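PDB 5HAX: nucleoporin NUP170 from Chaetomium thermophilum, which probably serves as a scaffold nucleoporin of the inner ring of the nuclear pore complex, combining a beta-propeller-like region with helical segments. Local coordinates for residues A[30-40]-A[345-353]. Sequence-based numbering, arbitrary orientation.
Sequences CRPGASSDYEM and QFVKFPPRE. With EDO (1,2-ethanediol), chain G.
With CG set anti to its carbonyl carbon (chi1 -64°), the Tyr38 ring reaches across to Pro351, while Lys348, its CG anti to the backbone N and its chain bent at chi2 and chi4, brings NZ over the ring's other face. They close off a parallel strand pairing in what is probably a beta-propeller: 33-35 adds an edge strand to the sheet containing 341-348, and the chain then moves on to the neighbouring sheet with 39-41. Four backbone hydrogen bonds join the two segments, the last, just past the strand, from Phe349 N to Ser35 O at 2.9 Å. Gly33 suits its place because its backbone angles would jam a CB against the preceding carbonyl. On the face shared with Ser35, the flat Phe346 ring receives Cys30 CB over one face, 4.0 Å from its centroid, and Ser35 CB at its edge. Small Ala34, on the other face, lets its CB meet Phe349 CE2 at 3.6 Å.

Beyond the strands, Tyr38 is sandwiched. Pro351 CB lies over the ring centre as a CH-pi contact, and Lys348 NZ makes a cation-pi contact 4.0 Å from the centroid. The long lysine also donates from NZ to Asp37 O at 2.9 Å; Glu427 forms a salt bridge with this ammonium and Tyr425 O accepts a further hydrogen bond, so the charge of this buried lysine is probably well compensated. A leucine in place of Tyr38 would probably leave Phe349 O without its hydroxyl donor and deprive the ammonium of its aromatic face. Met40, flexible and apolar, brings SD against Pro351. The tyrosine hydroxyl completes the join: OH donates to Phe349 O at 2.7 Å, approaching 32° out of the carbonyl plane.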
ATOM      1  N   CYS A  30      15.927  -2.207 -10.322  1.00 43.14           N
ATOM      2  CA  CYS A  30      15.954  -3.661 -10.429  1.00 44.72           C
ATOM      3  C   CYS A  30      16.277  -4.045 -11.867  1.00 41.90           C
ATOM      4  O   CYS A  30      15.573  -4.854 -12.478  1.00 45.79           O
ATOM      5  CB  CYS A  30      14.618  -4.271  -9.990  1.00 43.88           C
ATOM      6  SG  CYS A  30      14.288  -4.156  -8.218  1.00 44.42           S
ATOM      7  N   ARG A  31      17.336  -3.453 -12.415  1.00 44.56           N
ATOM      8  CA  ARG A  31      17.731  -3.734 -13.783  1.00 54.63           C
ATOM      9  C   ARG A  31      18.253  -5.163 -13.893  1.00 44.64           C
ATOM     10  O   ARG A  31      18.599  -5.784 -12.885  1.00 44.26           O
ATOM     11  CB  ARG A  31      18.803  -2.747 -14.240  1.00 47.49           C
ATOM     12  CG  ARG A  31      18.289  -1.341 -14.507  1.00 48.52           C
ATOM     13  CD  ARG A  31      19.442  -0.376 -14.693  1.00 52.77           C
ATOM     14  NE  ARG A  31      20.205  -0.208 -13.459  1.00 52.27           N
ATOM     15  CZ  ARG A  31      21.440   0.279 -13.396  1.00 55.69           C
ATOM     16  NH1 ARG A  31      22.074   0.646 -14.502  1.00 63.79           N
ATOM     17  NH2 ARG A  31      22.046   0.392 -12.222  1.00 55.49           N
ATOM     18  N   PRO A  32      18.312  -5.706 -15.108  1.00 43.93           N
ATOM     19  CA  PRO A  32      18.807  -7.077 -15.286  1.00 43.42           C
ATOM     20  C   PRO A  32      20.128  -7.299 -14.563  1.00 43.20           C
ATOM     21  O   PRO A  32      21.084  -6.537 -14.724  1.00 48.42           O
ATOM     22  CB  PRO A  32      18.957  -7.200 -16.804  1.00 49.34           C
ATOM     23  CG  PRO A  32      17.936  -6.262 -17.352  1.00 50.16           C
ATOM     24  CD  PRO A  32      17.856  -5.115 -16.379  1.00 42.79           C
ATOM     25  N   GLY A  33      20.166  -8.350 -13.748  1.00 45.91           N
ATOM     26  CA  GLY A  33      21.286  -8.608 -12.862  1.00 46.68           C
ATOM     27  C   GLY A  33      20.810  -9.138 -11.526  1.00 42.65           C
ATOM     28  O   GLY A  33      19.776  -9.807 -11.463  1.00 41.35           O
ATOM     29  N   ALA A  34      21.533  -8.843 -10.447  1.00 44.40           N
ATOM     30  CA  ALA A  34      21.165  -9.353  -9.134  1.00 44.71           C
ATOM     31  C   ALA A  34      21.668  -8.402  -8.058  1.00 45.13           C
ATOM     32  O   ALA A  34      22.505  -7.530  -8.306  1.00 47.30           O
ATOM     33  CB  ALA A  34      21.720 -10.763  -8.910  1.00 39.80           C
ATOM     34  N   SER A  35      21.146  -8.589  -6.846  1.00 43.75           N
ATOM     35  CA  SER A  35      21.509  -7.751  -5.714  1.00 38.64           C
ATOM     36  C   SER A  35      21.380  -8.541  -4.420  1.00 38.06           C
ATOM     37  O   SER A  35      20.551  -9.446  -4.305  1.00 40.76           O
ATOM     38  CB  SER A  35      20.629  -6.498  -5.642  1.00 37.41           C
ATOM     39  OG  SER A  35      20.790  -5.834  -4.400  1.00 40.21           O
ATOM     40  N   SER A  36      22.221  -8.179  -3.445  1.00 35.52           N
ATOM     41  CA  SER A  36      22.129  -8.689  -2.081  1.00 35.93           C
ATOM     42  C   SER A  36      22.292  -7.555  -1.073  1.00 41.11           C
ATOM     43  O   SER A  36      22.831  -7.760   0.021  1.00 40.26           O
ATOM     44  CB  SER A  36      23.177  -9.778  -1.824  1.00 46.77           C
ATOM     45  OG  SER A  36      24.493  -9.266  -1.940  1.00 41.67           O
ATOM     46  N   ASP A  37      21.828  -6.358  -1.427  1.00 38.03           N
ATOM     47  CA  ASP A  37      22.026  -5.170  -0.605  1.00 46.15           C
ATOM     48  C   ASP A  37      20.995  -5.128   0.519  1.00 41.54           C
ATOM     49  O   ASP A  37      19.792  -5.016   0.263  1.00 41.63           O
ATOM     50  CB  ASP A  37      21.923  -3.914  -1.467  1.00 47.98           C
ATOM     51  CG  ASP A  37      23.043  -3.811  -2.484  1.00 59.67           C
ATOM     52  OD1 ASP A  37      24.111  -3.267  -2.134  1.00 59.35           O
ATOM     53  OD2 ASP A  37      22.855  -4.271  -3.632  1.00 49.71           O
ATOM     54  N   TYR A  38      21.470  -5.201   1.760  1.00 37.89           N
ATOM     55  CA  TYR A  38      20.621  -5.086   2.935  1.00 40.03           C
ATOM     56  C   TYR A  38      21.346  -4.293   4.009  1.00 48.24           C
ATOM     57  O   TYR A  38      22.569  -4.383   4.150  1.00 43.22           O
ATOM     58  CB  TYR A  38      20.246  -6.452   3.536  1.00 43.22           C
ATOM     59  CG  TYR A  38      19.417  -7.361   2.656  1.00 41.84           C
ATOM     60  CD1 TYR A  38      18.028  -7.322   2.695  1.00 36.65           C
ATOM     61  CD2 TYR A  38      20.021  -8.282   1.811  1.00 40.25           C
ATOM     62  CE1 TYR A  38      17.268  -8.160   1.902  1.00 40.42           C
ATOM     63  CE2 TYR A  38      19.267  -9.122   1.013  1.00 36.99           C
ATOM     64  CZ  TYR A  38      17.893  -9.058   1.068  1.00 39.24           C
ATOM     65  OH  TYR A  38      17.143  -9.897   0.277  1.00 37.07           O
ATOM     66  N   GLU A  39      20.578  -3.513   4.764  1.00 39.92           N
ATOM     67  CA  GLU A  39      20.986  -3.048   6.086  1.00 45.21           C
ATOM     68  C   GLU A  39      19.989  -3.631   7.078  1.00 48.75           C
ATOM     69  O   GLU A  39      18.809  -3.265   7.068  1.00 47.02           O
ATOM     70  CB  GLU A  39      21.037  -1.525   6.177  1.00 53.23           C
ATOM     71  CG  GLU A  39      21.739  -1.037   7.441  1.00 63.62           C
ATOM     72  CD  GLU A  39      21.714   0.472   7.596  1.00 73.89           C
ATOM     73  OE1 GLU A  39      21.415   1.175   6.608  1.00 62.77           O
ATOM     74  OE2 GLU A  39      21.996   0.954   8.715  1.00 77.07           O
ATOM     75  N   MET A  40      20.458  -4.551   7.916  1.00 44.84           N
ATOM     76  CA  MET A  40      19.604  -5.229   8.880  1.00 45.67           C
ATOM     77  C   MET A  40      19.522  -4.426  10.171  1.00 49.26           C
ATOM     78  O   MET A  40      20.509  -3.831  10.610  1.00 48.19           O
ATOM     79  CB  MET A  40      20.136  -6.632   9.173  1.00 45.21           C
ATOM     80  CG  MET A  40      20.076  -7.576   7.981  1.00 50.56           C
ATOM     81  SD  MET A  40      18.393  -7.901   7.417  1.00 50.82           S
ATOM     82  CE  MET A  40      17.689  -8.693   8.861  1.00 49.37           C
ATOM     83  N   GLN A 345      14.452 -11.752 -15.097  1.00 46.79           N
ATOM     84  CA  GLN A 345      15.378 -10.657 -15.365  1.00 48.99           C
ATOM     85  C   GLN A 345      16.281 -10.318 -14.191  1.00 49.47           C
ATOM     86  O   GLN A 345      17.473 -10.073 -14.391  1.00 48.12           O
ATOM     87  CB  GLN A 345      14.594  -9.396 -15.755  1.00 54.36           C
ATOM     88  CG  GLN A 345      13.858  -9.486 -17.083  1.00 65.17           C
ATOM     89  CD  GLN A 345      14.776  -9.295 -18.275  1.00 63.03           C
ATOM     90  OE1 GLN A 345      15.998  -9.381 -18.154  1.00 70.77           O
ATOM     91  NE2 GLN A 345      14.189  -9.025 -19.435  1.00 62.20           N
ATOM     92  N   PHE A 346      15.744 -10.293 -12.973  1.00 43.30           N
ATOM     93  CA  PHE A 346      16.454  -9.782 -11.810  1.00 42.05           C
ATOM     94  C   PHE A 346      16.173 -10.668 -10.605  1.00 36.95           C
ATOM     95  O   PHE A 346      15.053 -11.156 -10.437  1.00 44.70           O
ATOM     96  CB  PHE A 346      16.032  -8.334 -11.520  1.00 38.76           C
ATOM     97  CG  PHE A 346      16.565  -7.795 -10.229  1.00 38.98           C
ATOM     98  CD1 PHE A 346      15.785  -7.812  -9.084  1.00 40.13           C
ATOM     99  CD2 PHE A 346      17.841  -7.270 -10.158  1.00 39.93           C
ATOM    100  CE1 PHE A 346      16.273  -7.317  -7.894  1.00 38.74           C
ATOM    101  CE2 PHE A 346      18.335  -6.774  -8.970  1.00 44.33           C
ATOM    102  CZ  PHE A 346      17.552  -6.797  -7.835  1.00 38.89           C
ATOM    103  N   VAL A 347      17.192 -10.864  -9.766  1.00 38.52           N
ATOM    104  CA  VAL A 347      17.086 -11.699  -8.572  1.00 36.62           C
ATOM    105  C   VAL A 347      17.583 -10.901  -7.374  1.00 38.29           C
ATOM    106  O   VAL A 347      18.694 -10.361  -7.400  1.00 42.65           O
ATOM    107  CB  VAL A 347      17.899 -13.003  -8.705  1.00 41.92           C
ATOM    108  CG1 VAL A 347      17.758 -13.849  -7.440  1.00 41.70           C
ATOM    109  CG2 VAL A 347      17.461 -13.791  -9.928  1.00 40.73           C
ATOM    110  N   LYS A 348      16.768 -10.847  -6.319  1.00 33.73           N
ATOM    111  CA  LYS A 348      17.202 -10.346  -5.019  1.00 37.29           C
ATOM    112  C   LYS A 348      17.504 -11.548  -4.131  1.00 38.59           C
ATOM    113  O   LYS A 348      16.593 -12.294  -3.751  1.00 37.64           O
ATOM    114  CB  LYS A 348      16.142  -9.444  -4.387  1.00 35.74           C
ATOM    115  CG  LYS A 348      16.624  -8.707  -3.132  1.00 34.20           C
ATOM    116  CD  LYS A 348      17.718  -7.683  -3.457  1.00 36.29           C
ATOM    117  CE  LYS A 348      18.479  -7.233  -2.216  1.00 44.54           C
ATOM    118  NZ  LYS A 348      17.807  -6.119  -1.495  1.00 40.42           N
ATOM    119  N   PHE A 349      18.781 -11.738  -3.809  1.00 41.27           N
ATOM    120  CA  PHE A 349      19.196 -12.862  -2.988  1.00 36.42           C
ATOM    121  C   PHE A 349      18.972 -12.573  -1.505  1.00 39.93           C
ATOM    122  O   PHE A 349      18.847 -11.416  -1.099  1.00 39.57           O
ATOM    123  CB  PHE A 349      20.664 -13.188  -3.244  1.00 38.19           C
ATOM    124  CG  PHE A 349      20.912 -13.870  -4.562  1.00 40.83           C
ATOM    125  CD1 PHE A 349      20.707 -15.233  -4.701  1.00 40.97           C
ATOM    126  CD2 PHE A 349      21.352 -13.150  -5.660  1.00 42.30           C
ATOM    127  CE1 PHE A 349      20.934 -15.865  -5.910  1.00 40.01           C
ATOM    128  CE2 PHE A 349      21.581 -13.777  -6.872  1.00 46.15           C
ATOM    129  CZ  PHE A 349      21.370 -15.136  -6.995  1.00 42.64           C
ATOM    130  N   PRO A 350      18.928 -13.613  -0.677  1.00 36.96           N
ATOM    131  CA  PRO A 350      18.560 -13.435   0.736  1.00 36.57           C
ATOM    132  C   PRO A 350      19.613 -12.666   1.512  1.00 40.56           C
ATOM    133  O   PRO A 350      20.794 -12.643   1.130  1.00 37.78           O
ATOM    134  CB  PRO A 350      18.447 -14.876   1.260  1.00 38.32           C
ATOM    135  CG  PRO A 350      18.338 -15.737   0.064  1.00 38.37           C
ATOM    136  CD  PRO A 350      19.063 -15.035  -1.035  1.00 36.56           C
ATOM    137  N   PRO A 351      19.231 -12.059   2.633  1.00 38.77           N
ATOM    138  CA  PRO A 351      20.224 -11.489   3.549  1.00 41.24           C
ATOM    139  C   PRO A 351      20.997 -12.597   4.249  1.00 38.26           C
ATOM    140  O   PRO A 351      20.637 -13.772   4.192  1.00 38.37           O
ATOM    141  CB  PRO A 351      19.368 -10.697   4.535  1.00 42.86           C
ATOM    142  CG  PRO A 351      18.107 -11.509   4.616  1.00 40.83           C
ATOM    143  CD  PRO A 351      17.879 -12.046   3.222  1.00 38.20           C
ATOM    144  N   ARG A 352      22.071 -12.204   4.932  1.00 42.23           N
ATOM    145  CA  ARG A 352      22.934 -13.152   5.631  1.00 49.88           C
ATOM    146  C   ARG A 352      22.708 -13.177   7.137  1.00 60.50           C
ATOM    147  O   ARG A 352      22.803 -14.244   7.751  1.00 63.18           O
ATOM    148  CB  ARG A 352      24.405 -12.836   5.344  1.00 46.25           C
ATOM    149  CG  ARG A 352      25.367 -13.902   5.857  1.00 53.90           C
ATOM    150  CD  ARG A 352      26.651 -13.933   5.046  1.00 57.59           C
ATOM    151  NE  ARG A 352      26.469 -14.588   3.753  1.00 49.54           N
ATOM    152  CZ  ARG A 352      26.635 -15.889   3.528  1.00 45.88           C
ATOM    153  NH1 ARG A 352      26.987 -16.709   4.510  1.00 46.33           N
ATOM    154  NH2 ARG A 352      26.444 -16.375   2.307  1.00 41.73           N
ATOM    155  N   GLU A 353      22.400 -12.034   7.745  1.00 51.22           N
ATOM    156  CA  GLU A 353      22.231 -11.970   9.192  1.00 55.33           C
ATOM    157  C   GLU A 353      21.039 -12.809   9.640  1.00 62.71           C
ATOM    158  O   GLU A 353      19.929 -12.663   9.119  1.00 55.63           O
ATOM    159  CB  GLU A 353      22.039 -10.518   9.633  1.00 66.33           C
ATOM    160  CG  GLU A 353      22.951 -10.084  10.769  1.00 79.10           C
ATOM    161  CD  GLU A 353      22.492  -8.794  11.423  1.00 80.02           C
ATOM    162  OE1 GLU A 353      21.425  -8.803  12.073  1.00 82.07           O
ATOM    163  OE2 GLU A 353      23.194  -7.771  11.284  1.00 84.79           O
TER
HETATM  164  C1  EDO G 905      13.599  -4.100 -15.803  1.00 59.90           C
HETATM  165  O1  EDO G 905      14.660  -3.217 -15.424  1.00 54.06           O
HETATM  166  C2  EDO G 905      14.150  -5.507 -16.004  1.00 51.17           C
HETATM  167  O2  EDO G 905      14.860  -5.913 -14.828  1.00 62.03           O
HETATM  168  O   HOH W   1      15.293 -12.270  -1.223  1.00 33.78           O